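Local coordinates for Dye type peroxidase A (Streptomyces lividans 1326, PDB 6GZW), which probably uses hydrogen peroxide to oxidise dyes and other substrates at a haem iron, as a dye-decolourising peroxidase, at residues D243-S256 against E277-T289. Numbering follows the deposited sequence.
Sequences DVIGRRKSDGAPLS and ELVVPINAHARIT. With HEM (protoporphyrin IX containing Fe), chain C.
His-285 N donates to Val-244 O at 2.9 Å, and Ala-286 N donates to Ile-245 O at 2.8 Å. The last carbonyls of helix 238-245 thus hold the first turn of helix 285-288, whose N-cap is Ala-284. Gly-246 leaves the helix with positive phi. A side chain there would run into Val-280 CG1 and Ala-284 CB. Farther out, Val-279 CG1 meets Leu-255 O, and the Pro-281 ring lies against Asp-243. A water joins Asp-243 O to Asn-283 OD1.

The His-285 side chain leads from this joint to the iron. CB lies 3.7 Å from Val-244 O and 4.0 Å from Ile-245 CD1. CG is anti to the backbone N (chi1 -176°), which carries the ring toward the haem. Thr-289 CG2 lies over one ring face, toward its rim. ND1 is hydrogen-bonded to Asp-344 OD2. This bond probably strengthens the imidazole as an iron ligand. CD2 and CE1 flank the iron, and NE2 binds it at 2.1 Å. A water is the other axial ligand.

Arg-247 runs extended from CG to NE. Its CD and NE pass Ala-286 CB, with CD also 3.8 Å from HEM CAA. NH1 donates to Gly-252 O in the guanidinium plane, and NH2 reaches a water that also meets Ala-286 O and HEM O1D. With an alanine in place of Arg-247, Gly-252 O would probably lose this donor and the water its link to the guanidinium.

The His-285 end is the proximal haem site of a dye-decolourising peroxidase, with its histidine-aspartate pair, in the C-terminal domain of the dimeric alpha+beta barrel fold.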
ATOM      1  N   ASP A 243     -14.203 -25.916  -4.842  1.00 12.32           N
ATOM      2  CA  ASP A 243     -13.637 -27.043  -5.634  1.00 13.02           C
ATOM      3  C   ASP A 243     -12.304 -26.726  -6.310  1.00 13.57           C
ATOM      4  O   ASP A 243     -11.503 -27.622  -6.498  1.00 12.97           O
ATOM      5  CB  ASP A 243     -14.625 -27.547  -6.704  1.00 14.58           C
ATOM      6  CG  ASP A 243     -15.683 -28.458  -6.137  1.00 14.68           C
ATOM      7  OD1 ASP A 243     -15.598 -28.877  -4.980  1.00 15.60           O
ATOM      8  OD2 ASP A 243     -16.661 -28.719  -6.857  1.00 17.83           O
ATOM      9  N   VAL A 244     -12.049 -25.463  -6.672  1.00 12.39           N
ATOM     10  CA  VAL A 244     -10.750 -25.102  -7.274  1.00 12.53           C
ATOM     11  C   VAL A 244      -9.606 -25.324  -6.299  1.00 12.25           C
ATOM     12  O   VAL A 244      -8.558 -25.847  -6.683  1.00 11.93           O
ATOM     13  CB  VAL A 244     -10.753 -23.634  -7.796  1.00 12.72           C
ATOM     14  CG1 VAL A 244      -9.341 -23.138  -8.108  1.00 12.93           C
ATOM     15  CG2 VAL A 244     -11.624 -23.550  -9.028  1.00 12.58           C
ATOM     16  N   ILE A 245      -9.836 -24.990  -5.027  1.00 11.28           N
ATOM     17  CA  ILE A 245      -8.768 -25.104  -4.011  1.00 11.23           C
ATOM     18  C   ILE A 245      -8.806 -26.453  -3.287  1.00 11.15           C
ATOM     19  O   ILE A 245      -7.757 -27.002  -2.990  1.00 10.99           O
ATOM     20  CB  ILE A 245      -8.875 -23.961  -2.970  1.00 11.76           C
ATOM     21  CG1 ILE A 245      -8.687 -22.603  -3.642  1.00 11.81           C
ATOM     22  CG2 ILE A 245      -7.888 -24.162  -1.823  1.00 12.10           C
ATOM     23  CD1 ILE A 245      -7.342 -22.419  -4.329  1.00 12.00           C
ATOM     24  N   GLY A 246     -10.005 -26.965  -2.992  1.00 11.11           N
ATOM     25  CA  GLY A 246     -10.139 -28.140  -2.116  1.00 11.17           C
ATOM     26  C   GLY A 246     -10.238 -27.837  -0.625  1.00 11.51           C
ATOM     27  O   GLY A 246     -10.178 -28.748   0.231  1.00 12.83           O
ATOM     28  N   ARG A 247     -10.416 -26.552  -0.296  1.00 11.37           N
ATOM     29  CA  ARG A 247     -10.589 -26.090   1.062  1.00 11.48           C
ATOM     30  C   ARG A 247     -11.689 -25.027   1.093  1.00 11.87           C
ATOM     31  O   ARG A 247     -11.918 -24.325   0.112  1.00 13.24           O
ATOM     32  CB  ARG A 247      -9.299 -25.474   1.606  1.00 11.04           C
ATOM     33  CG  ARG A 247      -8.231 -26.495   1.917  1.00 11.25           C
ATOM     34  CD  ARG A 247      -6.893 -25.893   2.294  1.00 11.56           C
ATOM     35  NE  ARG A 247      -5.901 -26.918   2.650  1.00 11.44           N
ATOM     36  CZ  ARG A 247      -5.849 -27.557   3.827  1.00 11.26           C
ATOM     37  NH1 ARG A 247      -6.729 -27.315   4.784  1.00 11.54           N
ATOM     38  NH2 ARG A 247      -4.867 -28.452   4.057  1.00 11.63           N
ATOM     39  N   ARG A 248     -12.387 -24.942   2.215  1.00 12.39           N
ATOM     40  CA  ARG A 248     -13.479 -24.017   2.388  1.00 13.11           C
ATOM     41  C   ARG A 248     -12.960 -22.594   2.554  1.00 12.48           C
ATOM     42  O   ARG A 248     -11.912 -22.365   3.168  1.00 12.07           O
ATOM     43  CB  ARG A 248     -14.299 -24.381   3.631  1.00 14.23           C
ATOM     44  CG  ARG A 248     -14.880 -25.787   3.601  1.00 16.15           C
ATOM     45  CD  ARG A 248     -16.027 -25.946   4.589  1.00 17.76           C
ATOM     46  NE  ARG A 248     -15.600 -26.003   5.995  1.00 19.72           N
ATOM     47  CZ  ARG A 248     -15.612 -27.095   6.770  1.00 19.67           C
ATOM     48  NH1 ARG A 248     -16.002 -28.286   6.294  1.00 19.84           N
ATOM     49  NH2 ARG A 248     -15.236 -27.001   8.048  1.00 20.97           N
ATOM     50  N   LYS A 249     -13.722 -21.637   2.044  1.00 11.69           N
ATOM     51  CA  LYS A 249     -13.364 -20.222   2.174  1.00 12.23           C
ATOM     52  C   LYS A 249     -13.614 -19.720   3.590  1.00 12.84           C
ATOM     53  O   LYS A 249     -12.830 -18.899   4.094  1.00 13.30           O
ATOM     54  CB  LYS A 249     -14.121 -19.353   1.164  1.00 11.93           C
ATOM     55  CG  LYS A 249     -13.824 -19.702  -0.288  1.00 11.32           C
ATOM     56  CD  LYS A 249     -14.309 -18.639  -1.275  1.00 11.90           C
ATOM     57  CE  LYS A 249     -13.338 -17.490  -1.420  1.00 11.90           C
ATOM     58  NZ  LYS A 249     -13.944 -16.384  -2.191  1.00 12.14           N
ATOM     59  N   SER A 250     -14.684 -20.185   4.230  1.00 13.12           N
ATOM     60  CA  SER A 250     -15.037 -19.664   5.558  1.00 14.31           C
ATOM     61  C   SER A 250     -13.904 -19.858   6.588  1.00 14.83           C
ATOM     62  O   SER A 250     -13.524 -18.931   7.300  1.00 14.87           O
ATOM     63  CB  SER A 250     -16.333 -20.307   6.066  1.00 14.86           C
ATOM     64  OG  SER A 250     -16.250 -21.719   6.019  1.00 15.38           O
ATOM     65  N   ASP A 251     -13.406 -21.089   6.663  1.00 14.65           N
ATOM     66  CA  ASP A 251     -12.485 -21.498   7.742  1.00 14.80           C
ATOM     67  C   ASP A 251     -11.213 -22.199   7.273  1.00 13.85           C
ATOM     68  O   ASP A 251     -10.377 -22.566   8.100  1.00 14.45           O
ATOM     69  CB  ASP A 251     -13.249 -22.371   8.748  1.00 16.70           C
ATOM     70  CG  ASP A 251     -13.712 -23.710   8.163  1.00 17.91           C
ATOM     71  OD1 ASP A 251     -13.509 -23.993   6.965  1.00 16.41           O
ATOM     72  OD2 ASP A 251     -14.318 -24.503   8.918  1.00 21.33           O
ATOM     73  N   GLY A 252     -11.055 -22.379   5.964  1.00 12.22           N
ATOM     74  CA  GLY A 252      -9.872 -23.040   5.415  1.00 12.09           C
ATOM     75  C   GLY A 252      -9.783 -24.529   5.619  1.00 12.36           C
ATOM     76  O   GLY A 252      -8.760 -25.119   5.312  1.00 12.04           O
ATOM     77  N   ALA A 253     -10.869 -25.167   6.049  1.00 12.21           N
ATOM     78  CA  ALA A 253     -10.840 -26.624   6.291  1.00 12.49           C
ATOM     79  C   ALA A 253     -10.825 -27.381   4.965  1.00 12.82           C
ATOM     80  O   ALA A 253     -11.390 -26.925   3.972  1.00 12.57           O
ATOM     81  CB  ALA A 253     -12.057 -27.036   7.094  1.00 12.83           C
ATOM     82  N   PRO A 254     -10.202 -28.579   4.948  1.00 13.20           N
ATOM     83  CA  PRO A 254     -10.333 -29.420   3.765  1.00 14.07           C
ATOM     84  C   PRO A 254     -11.790 -29.758   3.516  1.00 14.24           C
ATOM     85  O   PRO A 254     -12.560 -29.888   4.484  1.00 14.82           O
ATOM     86  CB  PRO A 254      -9.533 -30.686   4.120  1.00 14.59           C
ATOM     87  CG  PRO A 254      -9.383 -30.657   5.589  1.00 14.56           C
ATOM     88  CD  PRO A 254      -9.431 -29.217   6.024  1.00 14.04           C
ATOM     89  N   LEU A 255     -12.185 -29.844   2.246  1.00 14.73           N
ATOM     90  CA  LEU A 255     -13.582 -30.145   1.904  1.00 14.34           C
ATOM     91  C   LEU A 255     -14.005 -31.525   2.437  1.00 14.37           C
ATOM     92  O   LEU A 255     -15.174 -31.757   2.681  1.00 14.39           O
ATOM     93  CB  LEU A 255     -13.835 -30.091   0.391  1.00 14.77           C
ATOM     94  CG  LEU A 255     -13.649 -28.773  -0.344  1.00 15.02           C
ATOM     95  CD1 LEU A 255     -14.111 -28.933  -1.801  1.00 14.58           C
ATOM     96  CD2 LEU A 255     -14.415 -27.692   0.369  1.00 16.44           C
ATOM     97  N   SER A 256     -13.038 -32.404   2.620  1.00 15.28           N
ATOM     98  CA  SER A 256     -13.254 -33.716   3.242  1.00 15.62           C
ATOM     99  C   SER A 256     -13.628 -33.649   4.716  1.00 16.38           C
ATOM    100  O   SER A 256     -14.044 -34.647   5.290  1.00 16.27           O
ATOM    101  CB  SER A 256     -12.001 -34.567   3.083  1.00 15.44           C
ATOM    102  OG  SER A 256     -10.835 -33.930   3.649  1.00 15.43           O
ATOM    103  N   GLU A 277     -17.637 -39.903  -6.283  1.00 24.96           N
ATOM    104  CA  GLU A 277     -16.725 -38.850  -6.758  1.00 23.69           C
ATOM    105  C   GLU A 277     -15.899 -38.312  -5.589  1.00 21.64           C
ATOM    106  O   GLU A 277     -16.412 -38.179  -4.471  1.00 21.37           O
ATOM    107  CB  GLU A 277     -17.522 -37.706  -7.391  1.00 24.55           C
ATOM    108  CG  GLU A 277     -18.338 -38.074  -8.640  1.00 25.38           C
ATOM    109  CD  GLU A 277     -17.533 -38.265  -9.947  0.50 27.29           C
ATOM    110  OE1 GLU A 277     -16.334 -37.893 -10.060  1.00 29.17           O
ATOM    111  OE2 GLU A 277     -18.126 -38.801 -10.911  0.50 26.87           O
ATOM    112  N   LEU A 278     -14.643 -37.964  -5.853  1.00 20.88           N
ATOM    113  CA  LEU A 278     -13.767 -37.410  -4.808  1.00 19.90           C
ATOM    114  C   LEU A 278     -14.314 -36.107  -4.201  1.00 18.53           C
ATOM    115  O   LEU A 278     -14.761 -35.220  -4.915  1.00 18.32           O
ATOM    116  CB  LEU A 278     -12.358 -37.186  -5.353  1.00 19.63           C
ATOM    117  CG  LEU A 278     -11.552 -38.464  -5.628  1.00 20.44           C
ATOM    118  CD1 LEU A 278     -10.326 -38.134  -6.468  1.00 20.91           C
ATOM    119  CD2 LEU A 278     -11.159 -39.145  -4.314  1.00 19.88           C
ATOM    120  N   VAL A 279     -14.292 -36.016  -2.867  1.00 17.36           N
ATOM    121  CA  VAL A 279     -14.775 -34.809  -2.173  1.00 16.54           C
ATOM    122  C   VAL A 279     -13.777 -33.650  -2.386  1.00 16.30           C
ATOM    123  O   VAL A 279     -14.198 -32.517  -2.638  1.00 16.71           O
ATOM    124  CB  VAL A 279     -15.036 -35.070  -0.673  1.00 17.14           C
ATOM    125  CG1 VAL A 279     -15.432 -33.794   0.056  1.00 17.36           C
ATOM    126  CG2 VAL A 279     -16.144 -36.118  -0.494  1.00 17.81           C
ATOM    127  N   VAL A 280     -12.476 -33.941  -2.301  1.00 15.64           N
ATOM    128  CA  VAL A 280     -11.442 -32.960  -2.685  1.00 14.16           C
ATOM    129  C   VAL A 280     -11.109 -33.263  -4.136  1.00 13.69           C
ATOM    130  O   VAL A 280     -10.547 -34.325  -4.417  1.00 13.12           O
ATOM    131  CB  VAL A 280     -10.182 -33.074  -1.828  1.00 14.32           C
ATOM    132  CG1 VAL A 280      -9.115 -32.119  -2.335  1.00 14.03           C
ATOM    133  CG2 VAL A 280     -10.492 -32.765  -0.378  1.00 14.38           C
ATOM    134  N   PRO A 281     -11.476 -32.383  -5.085  1.00 13.58           N
ATOM    135  CA  PRO A 281     -11.292 -32.762  -6.486  1.00 13.67           C
ATOM    136  C   PRO A 281      -9.873 -33.174  -6.868  1.00 14.27           C
ATOM    137  O   PRO A 281      -8.907 -32.752  -6.236  1.00 14.00           O
ATOM    138  CB  PRO A 281     -11.743 -31.527  -7.260  1.00 13.96           C
ATOM    139  CG  PRO A 281     -12.731 -30.882  -6.350  1.00 13.59           C
ATOM    140  CD  PRO A 281     -12.209 -31.112  -4.962  1.00 13.62           C
ATOM    141  N   ILE A 282      -9.773 -34.028  -7.885  1.00 15.35           N
ATOM    142  CA  ILE A 282      -8.486 -34.553  -8.369  1.00 15.99           C
ATOM    143  C   ILE A 282      -7.495 -33.480  -8.811  1.00 15.42           C
ATOM    144  O   ILE A 282      -6.290 -33.688  -8.756  1.00 15.57           O
ATOM    145  CB  ILE A 282      -8.716 -35.577  -9.528  1.00 17.97           C
ATOM    146  CG1 ILE A 282      -7.469 -36.439  -9.782  1.00 19.82           C
ATOM    147  CG2 ILE A 282      -9.170 -34.891 -10.822  1.00 17.66           C
ATOM    148  CD1 ILE A 282      -7.162 -37.398  -8.672  1.00 21.09           C
ATOM    149  N   ASN A 283      -8.023 -32.351  -9.291  1.00 13.85           N
ATOM    150  CA  ASN A 283      -7.196 -31.230  -9.760  1.00 14.37           C
ATOM    151  C   ASN A 283      -7.261 -30.040  -8.805  1.00 13.62           C
ATOM    152  O   ASN A 283      -6.896 -28.934  -9.215  1.00 14.37           O
ATOM    153  CB  ASN A 283      -7.608 -30.794 -11.172  1.00 15.02           C
ATOM    154  CG  ASN A 283      -9.064 -30.308 -11.255  1.00 15.81           C
ATOM    155  OD1 ASN A 283      -9.850 -30.471 -10.320  1.00 16.61           O
ATOM    156  ND2 ASN A 283      -9.414 -29.678 -12.381  1.00 18.36           N
ATOM    157  N   ALA A 284      -7.704 -30.245  -7.558  1.00 12.67           N
ATOM    158  CA  ALA A 284      -7.776 -29.143  -6.582  1.00 12.37           C
ATOM    159  C   ALA A 284      -6.372 -28.681  -6.225  1.00 11.91           C
ATOM    160  O   ALA A 284      -5.502 -29.481  -5.942  1.00 12.98           O
ATOM    161  CB  ALA A 284      -8.503 -29.571  -5.328  1.00 12.81           C
ATOM    162  N   HIS A 285      -6.171 -27.369  -6.170  1.00 11.57           N
ATOM    163  CA  HIS A 285      -4.851 -26.785  -5.866  1.00 11.52           C
ATOM    164  C   HIS A 285      -4.219 -27.308  -4.573  1.00 11.52           C
ATOM    165  O   HIS A 285      -3.035 -27.667  -4.544  1.00 11.26           O
ATOM    166  CB  HIS A 285      -5.031 -25.273  -5.792  1.00 10.88           C
ATOM    167  CG  HIS A 285      -3.762 -24.530  -5.573  1.00 11.25           C
ATOM    168  ND1 HIS A 285      -2.868 -24.275  -6.588  1.00 10.44           N
ATOM    169  CD2 HIS A 285      -3.241 -24.004  -4.447  1.00 11.21           C
ATOM    170  CE1 HIS A 285      -1.842 -23.595  -6.092  1.00 10.39           C
ATOM    171  NE2 HIS A 285      -2.048 -23.424  -4.792  1.00 10.66           N
ATOM    172  N   ALA A 286      -5.004 -27.342  -3.513  1.00 12.70           N
ATOM    173  CA  ALA A 286      -4.510 -27.798  -2.204  1.00 12.91           C
ATOM    174  C   ALA A 286      -4.382 -29.322  -2.079  1.00 13.39           C
ATOM    175  O   ALA A 286      -3.883 -29.820  -1.042  1.00 13.75           O
ATOM    176  CB  ALA A 286      -5.332 -27.207  -1.055  1.00 12.85           C
ATOM    177  N   ARG A 287      -4.801 -30.060  -3.107  1.00 12.26           N
ATOM    178  CA  ARG A 287      -4.390 -31.463  -3.242  1.00 12.84           C
ATOM    179  C   ARG A 287      -3.052 -31.568  -3.970  1.00 12.38           C
ATOM    180  O   ARG A 287      -2.076 -32.096  -3.448  1.00 12.46           O
ATOM    181  CB  ARG A 287      -5.441 -32.274  -4.016  1.00 13.27           C
ATOM    182  CG  ARG A 287      -5.020 -33.712  -4.315  1.00 14.26           C
ATOM    183  CD  ARG A 287      -5.946 -34.347  -5.348  1.00 15.32           C
ATOM    184  NE  ARG A 287      -7.220 -34.716  -4.758  1.00 15.30           N
ATOM    185  CZ  ARG A 287      -7.484 -35.874  -4.158  1.00 15.96           C
ATOM    186  NH1 ARG A 287      -6.560 -36.809  -4.008  1.00 17.17           N
ATOM    187  NH2 ARG A 287      -8.692 -36.081  -3.636  1.00 16.92           N
ATOM    188  N   ILE A 288      -3.017 -31.041  -5.186  1.00 12.41           N
ATOM    189  CA  ILE A 288      -1.901 -31.315  -6.085  1.00 12.86           C
ATOM    190  C   ILE A 288      -0.573 -30.602  -5.745  1.00 13.16           C
ATOM    191  O   ILE A 288       0.479 -30.989  -6.249  1.00 14.01           O
ATOM    192  CB  ILE A 288      -2.296 -31.145  -7.559  1.00 13.26           C
ATOM    193  CG1 ILE A 288      -2.522 -29.679  -7.916  1.00 14.43           C
ATOM    194  CG2 ILE A 288      -3.525 -32.024  -7.885  1.00 13.52           C
ATOM    195  CD1 ILE A 288      -2.823 -29.472  -9.384  1.00 14.19           C
ATOM    196  N   THR A 289      -0.632 -29.592  -4.882  1.00 12.63           N
ATOM    197  CA  THR A 289       0.585 -28.903  -4.428  1.00 12.36           C
ATOM    198  C   THR A 289       1.278 -29.551  -3.201  1.00 12.31           C
ATOM    199  O   THR A 289       2.399 -29.169  -2.851  1.00 12.77           O
ATOM    200  CB  THR A 289       0.249 -27.449  -4.025  1.00 12.13           C
ATOM    201  OG1 THR A 289      -0.816 -27.506  -3.080  1.00 11.79           O
ATOM    202  CG2 THR A 289      -0.144 -26.618  -5.211  1.00 12.47           C
TER
HETATM  203  CHA HEM C 501      -1.659 -23.998  -0.757  1.00 10.16           C
HETATM  204  CHB HEM C 501      -3.748 -20.304  -3.085  1.00 10.00           C
HETATM  205  CHC HEM C 501      -0.028 -20.255  -6.208  1.00 10.15           C
HETATM  206  CHD HEM C 501       2.036 -23.924  -3.879  1.00 10.57           C
HETATM  207  C1A HEM C 501      -2.542 -23.012  -1.114  1.00 10.27           C
HETATM  208  C2A HEM C 501      -3.790 -22.773  -0.467  1.00 10.63           C
HETATM  209  C3A HEM C 501      -4.365 -21.739  -1.131  1.00 10.79           C
HETATM  210  C4A HEM C 501      -3.483 -21.343  -2.189  1.00 10.25           C
HETATM  211  CMA HEM C 501      -5.684 -21.066  -0.831  1.00 11.03           C
HETATM  212  CAA HEM C 501      -4.379 -23.528   0.718  1.00 11.27           C
HETATM  213  CBA HEM C 501      -4.044 -23.006   2.107  1.00 11.81           C
HETATM  214  CGA HEM C 501      -2.604 -23.210   2.438  1.00 12.79           C
HETATM  215  O1A HEM C 501      -2.159 -24.304   2.879  1.00 12.80           O
HETATM  216  O2A HEM C 501      -1.785 -22.265   2.252  1.00 12.77           O
HETATM  217  C1B HEM C 501      -2.887 -19.951  -4.140  1.00 10.07           C
HETATM  218  C2B HEM C 501      -3.110 -18.856  -5.025  1.00  9.79           C
HETATM  219  C3B HEM C 501      -2.089 -18.815  -5.921  1.00  9.85           C
HETATM  220  C4B HEM C 501      -1.188 -19.946  -5.540  1.00 10.15           C
HETATM  221  CMB HEM C 501      -4.300 -17.945  -5.000  1.00  9.86           C
HETATM  222  CAB HEM C 501      -1.798 -17.831  -6.985  1.00  9.86           C
HETATM  223  CBB HEM C 501      -2.214 -16.576  -6.971  1.00  9.80           C
HETATM  224  C1C HEM C 501       0.842 -21.274  -5.889  1.00 10.56           C
HETATM  225  C2C HEM C 501       2.034 -21.570  -6.600  1.00 10.98           C
HETATM  226  C3C HEM C 501       2.618 -22.637  -5.940  1.00 11.29           C
HETATM  227  C4C HEM C 501       1.782 -22.950  -4.808  1.00 10.58           C
HETATM  228  CMC HEM C 501       2.555 -20.906  -7.837  1.00 11.26           C
HETATM  229  CAC HEM C 501       3.840 -23.408  -6.269  1.00 10.81           C
HETATM  230  CBC HEM C 501       4.431 -23.530  -7.468  1.00 11.13           C
HETATM  231  C1D HEM C 501       1.175 -24.162  -2.800  1.00 10.03           C
HETATM  232  C2D HEM C 501       1.532 -25.177  -1.791  1.00 10.20           C
HETATM  233  C3D HEM C 501       0.508 -25.209  -0.917  1.00 10.17           C
HETATM  234  C4D HEM C 501      -0.467 -24.197  -1.416  1.00 10.06           C
HETATM  235  CMD HEM C 501       2.817 -25.998  -1.722  1.00  9.84           C
HETATM  236  CAD HEM C 501       0.411 -26.110   0.304  1.00 10.17           C
HETATM  237  CBD HEM C 501      -0.122 -27.504  -0.044  1.00 10.24           C
HETATM  238  CGD HEM C 501      -0.135 -28.379   1.171  1.00 10.87           C
HETATM  239  O1D HEM C 501      -1.183 -28.494   1.867  1.00 11.87           O
HETATM  240  O2D HEM C 501       0.914 -28.973   1.496  1.00 10.60           O
HETATM  241  NA  HEM C 501      -2.405 -22.198  -2.228  1.00 10.72           N
HETATM  242  NB  HEM C 501      -1.758 -20.572  -4.504  1.00 10.02           N
HETATM  243  NC  HEM C 501       0.670 -22.138  -4.860  1.00 10.65           N
HETATM  244  ND  HEM C 501      -0.059 -23.666  -2.598  1.00 10.32           N
HETATM  245 FE   HEM C 501      -0.897 -22.194  -3.532  1.00 10.78          FE
HETATM  246  O   HOH W   1     -11.579 -28.555  -8.980  1.00 21.35           O
HETATM  247  O   HOH W   2      -3.490 -29.982   1.714  1.00 12.77           O
HETATM  248  O   HOH W   3       0.101 -20.877  -2.436  1.00 14.68           O